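Local coordinates for protein glutamate racemase (Campylobacter jejuni, PDB 3UHF) that belongs to the aspartate/glutamate racemase family and holds D-glutamic acid in a pocket of its two-domain alpha/beta fold, at residues I161-V173 with L183-T195. Residues are numbered along the deposited sequence; the frame is centred on the assembly and turned at random. Where two conformers were deposited one is given.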
loop_
_atom_site.group_PDB
_atom_site.type_symbol
_atom_site.label_atom_id
_atom_site.label_comp_id
_atom_site.label_asym_id
_atom_site.label_seq_id
_atom_site.Cartn_x
_atom_site.Cartn_y
_atom_site.Cartn_z
ATOM N N ILE A 161 -11.922 2.374 17.731
ATOM C CA ILE A 161 -11.670 2.319 16.305
ATOM C C ILE A 161 -12.925 2.310 15.457
ATOM O O ILE A 161 -13.954 1.748 15.832
ATOM C CB ILE A 161 -10.804 1.089 15.934
ATOM C CG1 ILE A 161 -11.508 -0.209 16.319
ATOM C CG2 ILE A 161 -9.429 1.150 16.609
ATOM C CD1 ILE A 161 -10.596 -1.413 16.301
ATOM N N ASN A 162 -12.844 3.004 14.331
ATOM C CA ASN A 162 -13.847 2.927 13.284
ATOM C C ASN A 162 -13.145 2.358 12.066
ATOM O O ASN A 162 -11.984 2.681 11.809
ATOM C CB ASN A 162 -14.404 4.313 12.955
ATOM C CG ASN A 162 -15.429 4.794 13.967
ATOM O OD1 ASN A 162 -16.057 3.994 14.661
ATOM N ND2 ASN A 162 -15.610 6.110 14.047
ATOM N N ALA A 163 -13.833 1.495 11.331
ATOM C CA ALA A 163 -13.296 0.946 10.096
ATOM C C ALA A 163 -14.339 1.199 9.014
ATOM O O ALA A 163 -15.457 0.709 9.115
ATOM C CB ALA A 163 -13.043 -0.543 10.258
ATOM N N LEU A 164 -13.999 2.028 8.026
ATOM C CA LEU A 164 -14.960 2.439 6.998
ATOM C C LEU A 164 -14.444 2.134 5.600
ATOM O O LEU A 164 -13.294 2.433 5.276
ATOM C CB LEU A 164 -15.276 3.939 7.088
ATOM C CG LEU A 164 -16.227 4.460 8.169
ATOM C CD1 LEU A 164 -16.431 5.952 8.001
ATOM C CD2 LEU A 164 -17.561 3.746 8.115
ATOM N N ALA A 165 -15.301 1.544 4.777
ATOM C CA ALA A 165 -15.002 1.367 3.364
ATOM C C ALA A 165 -15.297 2.698 2.686
ATOM O O ALA A 165 -16.395 3.218 2.808
ATOM C CB ALA A 165 -15.870 0.269 2.769
ATOM N N THR A 166 -14.314 3.252 1.985
ATOM C CA THR A 166 -14.516 4.501 1.261
ATOM C C THR A 166 -14.163 4.214 -0.195
ATOM O O THR A 166 -13.205 4.745 -0.735
ATOM C CB THR A 166 -13.643 5.631 1.826
ATOM O OG1 THR A 166 -12.263 5.251 1.764
ATOM C CG2 THR A 166 -14.011 5.905 3.295
ATOM N N GLY A 167 -14.967 3.357 -0.817
ATOM C CA GLY A 167 -14.609 2.740 -2.080
ATOM C C GLY A 167 -14.437 3.657 -3.275
ATOM O O GLY A 167 -13.580 3.411 -4.134
ATOM N N LEU A 168 -15.229 4.721 -3.325
ATOM C CA LEU A 168 -15.219 5.620 -4.477
ATOM C C LEU A 168 -13.919 6.405 -4.579
ATOM O O LEU A 168 -13.591 6.932 -5.638
ATOM C CB LEU A 168 -16.397 6.593 -4.433
ATOM C CG LEU A 168 -17.535 6.316 -5.418
ATOM C CD1 LEU A 168 -17.005 6.200 -6.834
ATOM C CD2 LEU A 168 -18.267 5.050 -5.043
ATOM N N PHE A 169 -13.178 6.495 -3.476
ATOM C CA PHE A 169 -11.913 7.217 -3.509
ATOM C C PHE A 169 -10.968 6.622 -4.557
ATOM O O PHE A 169 -10.197 7.344 -5.176
ATOM C CB PHE A 169 -11.212 7.212 -2.143
ATOM C CG PHE A 169 -11.849 8.102 -1.098
ATOM C CD1 PHE A 169 -11.418 8.024 0.234
ATOM C CD2 PHE A 169 -12.834 9.016 -1.424
ATOM C CE1 PHE A 169 -11.978 8.838 1.207
ATOM C CE2 PHE A 169 -13.395 9.847 -0.451
ATOM C CZ PHE A 169 -12.962 9.742 0.873
ATOM N N VAL A 170 -11.027 5.305 -4.753
ATOM C CA VAL A 170 -10.131 4.647 -5.704
ATOM C C VAL A 170 -10.336 5.161 -7.137
ATOM O O VAL A 170 -9.397 5.691 -7.738
ATOM C CB VAL A 170 -10.219 3.089 -5.637
ATOM C CG1 VAL A 170 -9.552 2.453 -6.866
ATOM C CG2 VAL A 170 -9.607 2.555 -4.325
ATOM N N PRO A 171 -11.558 5.028 -7.690
ATOM C CA PRO A 171 -11.707 5.547 -9.061
ATOM C C PRO A 171 -11.589 7.071 -9.168
ATOM O O PRO A 171 -11.200 7.554 -10.228
ATOM C CB PRO A 171 -13.115 5.075 -9.475
ATOM C CG PRO A 171 -13.833 4.793 -8.198
ATOM C CD PRO A 171 -12.759 4.291 -7.252
ATOM N N MET A 172 -11.937 7.817 -8.118
ATOM C CA MET A 172 -11.745 9.268 -8.148
ATOM C C MET A 172 -10.271 9.627 -8.316
ATOM O O MET A 172 -9.926 10.479 -9.137
ATOM C CB MET A 172 -12.336 9.938 -6.905
ATOM C CG MET A 172 -13.859 9.875 -6.918
ATOM S SD MET A 172 -14.630 10.496 -5.414
ATOM C CE MET A 172 -14.682 12.256 -5.795
ATOM N N VAL A 173 -9.410 8.950 -7.559
ATOM C CA VAL A 173 -7.973 9.158 -7.689
ATOM C C VAL A 173 -7.506 8.820 -9.094
ATOM O O VAL A 173 -6.705 9.541 -9.682
ATOM C CB VAL A 173 -7.175 8.335 -6.640
ATOM C CG1 VAL A 173 -5.705 8.228 -7.032
ATOM C CG2 VAL A 173 -7.316 8.978 -5.269
ATOM N N LEU A 183 -14.898 16.065 -4.683
ATOM C CA LEU A 183 -14.229 15.294 -3.635
ATOM C C LEU A 183 -14.757 15.663 -2.238
ATOM O O LEU A 183 -14.915 14.799 -1.374
ATOM C CB LEU A 183 -12.713 15.462 -3.716
ATOM C CG LEU A 183 -11.924 14.632 -2.697
ATOM C CD1 LEU A 183 -11.999 13.136 -3.046
ATOM C CD2 LEU A 183 -10.489 15.100 -2.661
ATOM N N GLN A 184 -15.038 16.942 -2.012
ATOM C CA GLN A 184 -15.594 17.361 -0.728
ATOM C C GLN A 184 -16.904 16.623 -0.478
ATOM O O GLN A 184 -17.182 16.197 0.640
ATOM C CB GLN A 184 -15.840 18.871 -0.709
ATOM C CG GLN A 184 -16.601 19.364 0.520
ATOM C CD GLN A 184 -15.759 19.310 1.788
ATOM O OE1 GLN A 184 -14.527 19.263 1.731
ATOM N NE2 GLN A 184 -16.423 19.308 2.940
ATOM N N SER A 185 -17.710 16.470 -1.525
ATOM C CA SER A 185 -18.992 15.781 -1.391
ATOM C C SER A 185 -18.823 14.295 -1.066
ATOM O O SER A 185 -19.613 13.721 -0.314
ATOM C CB SER A 185 -19.827 15.956 -2.661
ATOM O OG SER A 185 -20.146 17.323 -2.865
ATOM N N ALA A 186 -17.795 13.672 -1.632
ATOM C CA ALA A 186 -17.500 12.273 -1.328
ATOM C C ALA A 186 -17.078 12.125 0.136
ATOM O O ALA A 186 -17.486 11.197 0.833
ATOM C CB ALA A 186 -16.398 11.767 -2.221
ATOM N N MET A 187 -16.243 13.045 0.587
ATOM C CA MET A 187 -15.801 13.016 1.977
ATOM C C MET A 187 -16.985 13.204 2.924
ATOM O O MET A 187 -17.093 12.502 3.941
ATOM C CB MET A 187 -14.703 14.047 2.218
ATOM C CG MET A 187 -13.415 13.673 1.517
ATOM S SD MET A 187 -11.983 14.679 2.001
ATOM C CE MET A 187 -12.496 16.290 1.402
ATOM N N GLU A 188 -17.892 14.115 2.578
ATOM C CA GLU A 188 -19.067 14.340 3.408
ATOM C C GLU A 188 -19.953 13.107 3.414
ATOM O O GLU A 188 -20.531 12.749 4.444
ATOM C CB GLU A 188 -19.837 15.583 2.958
ATOM C CG GLU A 188 -19.070 16.870 3.226
ATOM C CD GLU A 188 -19.738 18.108 2.652
ATOM O OE1 GLU A 188 -20.748 17.979 1.917
ATOM O OE2 GLU A 188 -19.238 19.219 2.933
ATOM N N TYR A 189 -20.030 12.440 2.266
ATOM C CA TYR A 189 -20.818 11.226 2.143
ATOM C C TYR A 189 -20.296 10.133 3.065
ATOM O O TYR A 189 -21.066 9.534 3.818
ATOM C CB TYR A 189 -20.809 10.739 0.691
ATOM C CG TYR A 189 -21.455 9.387 0.466
ATOM C CD1 TYR A 189 -22.837 9.255 0.405
ATOM C CD2 TYR A 189 -20.677 8.249 0.278
ATOM C CE1 TYR A 189 -23.430 8.021 0.181
ATOM C CE2 TYR A 189 -21.261 7.009 0.053
ATOM C CZ TYR A 189 -22.638 6.903 0.006
ATOM O OH TYR A 189 -23.223 5.679 -0.221
ATOM N N TYR A 190 -18.999 9.863 3.008
ATOM C CA TYR A 190 -18.445 8.781 3.815
ATOM C C TYR A 190 -18.314 9.159 5.286
ATOM O O TYR A 190 -18.447 8.308 6.152
ATOM C CB TYR A 190 -17.083 8.319 3.290
ATOM C CG TYR A 190 -17.180 7.534 2.003
ATOM C CD1 TYR A 190 -16.577 7.989 0.842
ATOM C CD2 TYR A 190 -17.911 6.358 1.952
ATOM C CE1 TYR A 190 -16.681 7.270 -0.344
ATOM C CE2 TYR A 190 -18.026 5.630 0.774
ATOM C CZ TYR A 190 -17.409 6.092 -0.366
ATOM O OH TYR A 190 -17.525 5.365 -1.535
ATOM N N PHE A 191 -18.058 10.430 5.567
ATOM C CA PHE A 191 -17.638 10.806 6.919
ATOM C C PHE A 191 -18.716 11.537 7.715
ATOM O O PHE A 191 -18.452 12.086 8.784
ATOM C CB PHE A 191 -16.371 11.656 6.850
ATOM C CG PHE A 191 -15.208 10.973 6.181
ATOM C CD1 PHE A 191 -14.335 11.700 5.383
ATOM C CD2 PHE A 191 -14.972 9.612 6.357
ATOM C CE1 PHE A 191 -13.252 11.086 4.762
ATOM C CE2 PHE A 191 -13.880 8.989 5.747
ATOM C CZ PHE A 191 -13.020 9.728 4.940
ATOM N N LYS A 192 -19.935 11.565 7.186
ATOM C CA LYS A 192 -21.029 12.195 7.904
ATOM C C LYS A 192 -21.257 11.494 9.247
ATOM O O LYS A 192 -21.286 10.265 9.321
ATOM C CB LYS A 192 -22.299 12.199 7.053
ATOM C CG LYS A 192 -22.876 13.601 6.884
ATOM C CD LYS A 192 -21.777 14.617 6.542
ATOM C CE LYS A 192 -22.216 16.051 6.836
ATOM N NZ LYS A 192 -23.508 16.409 6.177
ATOM N N ASN A 193 -21.388 12.281 10.304
ATOM C CA ASN A 193 -21.592 11.731 11.638
ATOM C C ASN A 193 -20.476 10.775 12.058
ATOM O O ASN A 193 -20.696 9.810 12.797
ATOM C CB ASN A 193 -22.960 11.052 11.741
ATOM C CG ASN A 193 -24.091 11.969 11.331
ATOM O OD1 ASN A 193 -24.962 11.586 10.550
ATOM N ND2 ASN A 193 -24.076 13.195 11.848
ATOM N N ILE A 194 -19.273 11.036 11.565
ATOM C CA ILE A 194 -18.121 10.315 12.070
ATOM C C ILE A 194 -17.346 11.238 12.987
ATOM O O ILE A 194 -17.247 12.435 12.730
ATOM C CB ILE A 194 -17.221 9.760 10.950
ATOM C CG1 ILE A 194 -16.575 8.468 11.419
ATOM C CG2 ILE A 194 -16.148 10.757 10.528
ATOM C CD1 ILE A 194 -15.361 8.101 10.644
ATOM N N THR A 195 -16.834 10.697 14.085
ATOM C CA THR A 195 -16.049 11.507 15.002
ATOM C C THR A 195 -14.660 11.729 14.413
ATOM O O THR A 195 -14.153 10.879 13.680
ATOM C CB THR A 195 -15.952 10.866 16.395
ATOM O OG1 THR A 195 -15.587 9.490 16.266
ATOM C CG2 THR A 195 -17.294 10.953 17.116
#
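The hydroxyl of Tyr-190 accepts the backbone N-H of Leu-168, with N to OH 3.0 Å and an N-H...O angle of 160°. The donor sits in the type I turn running from Thr-166 to Phe-169, where strand 161-165 gives way to the next helix, so the phenol ties helix 183-191 to that corner. Its ring lies flat against the turn: Thr-166 CA stands over the centre of one face, 3.6 Å from the ring centroid, while the ring of Tyr-189 presses its CD2 onto the opposite face. Thr-166 and Tyr-189 thus sandwich the ring, and the bond at its OH holds the far end.

An edge of Tyr-190 also points at the face of Phe-169 in a T-shaped stack, planes at 80°. With CG anti to its carbonyl carbon (chi1 -73°), Phe-169 swings its ring toward helix 183-191 as a knob among Ala-186, Met-187, Tyr-190 and Phe-191; Ala-186 CB meets the ring edge in plane. Farther along, Met-172 bends at chi3 and lays CE 3.8 Å from Leu-183 CA. On the strand side, in the conformer given, Leu-164 CD1 and Ile-194 CD1 meet tip to tip at 3.6 Å.

Val-170 of helix 169-173 touches D-glutamic acid. This helix and the nearly antiparallel helix 183-191 pack beside edge strand 161-165 of a parallel four-stranded sheet, in the alpha/beta fold of the Asp/Glu racemase family.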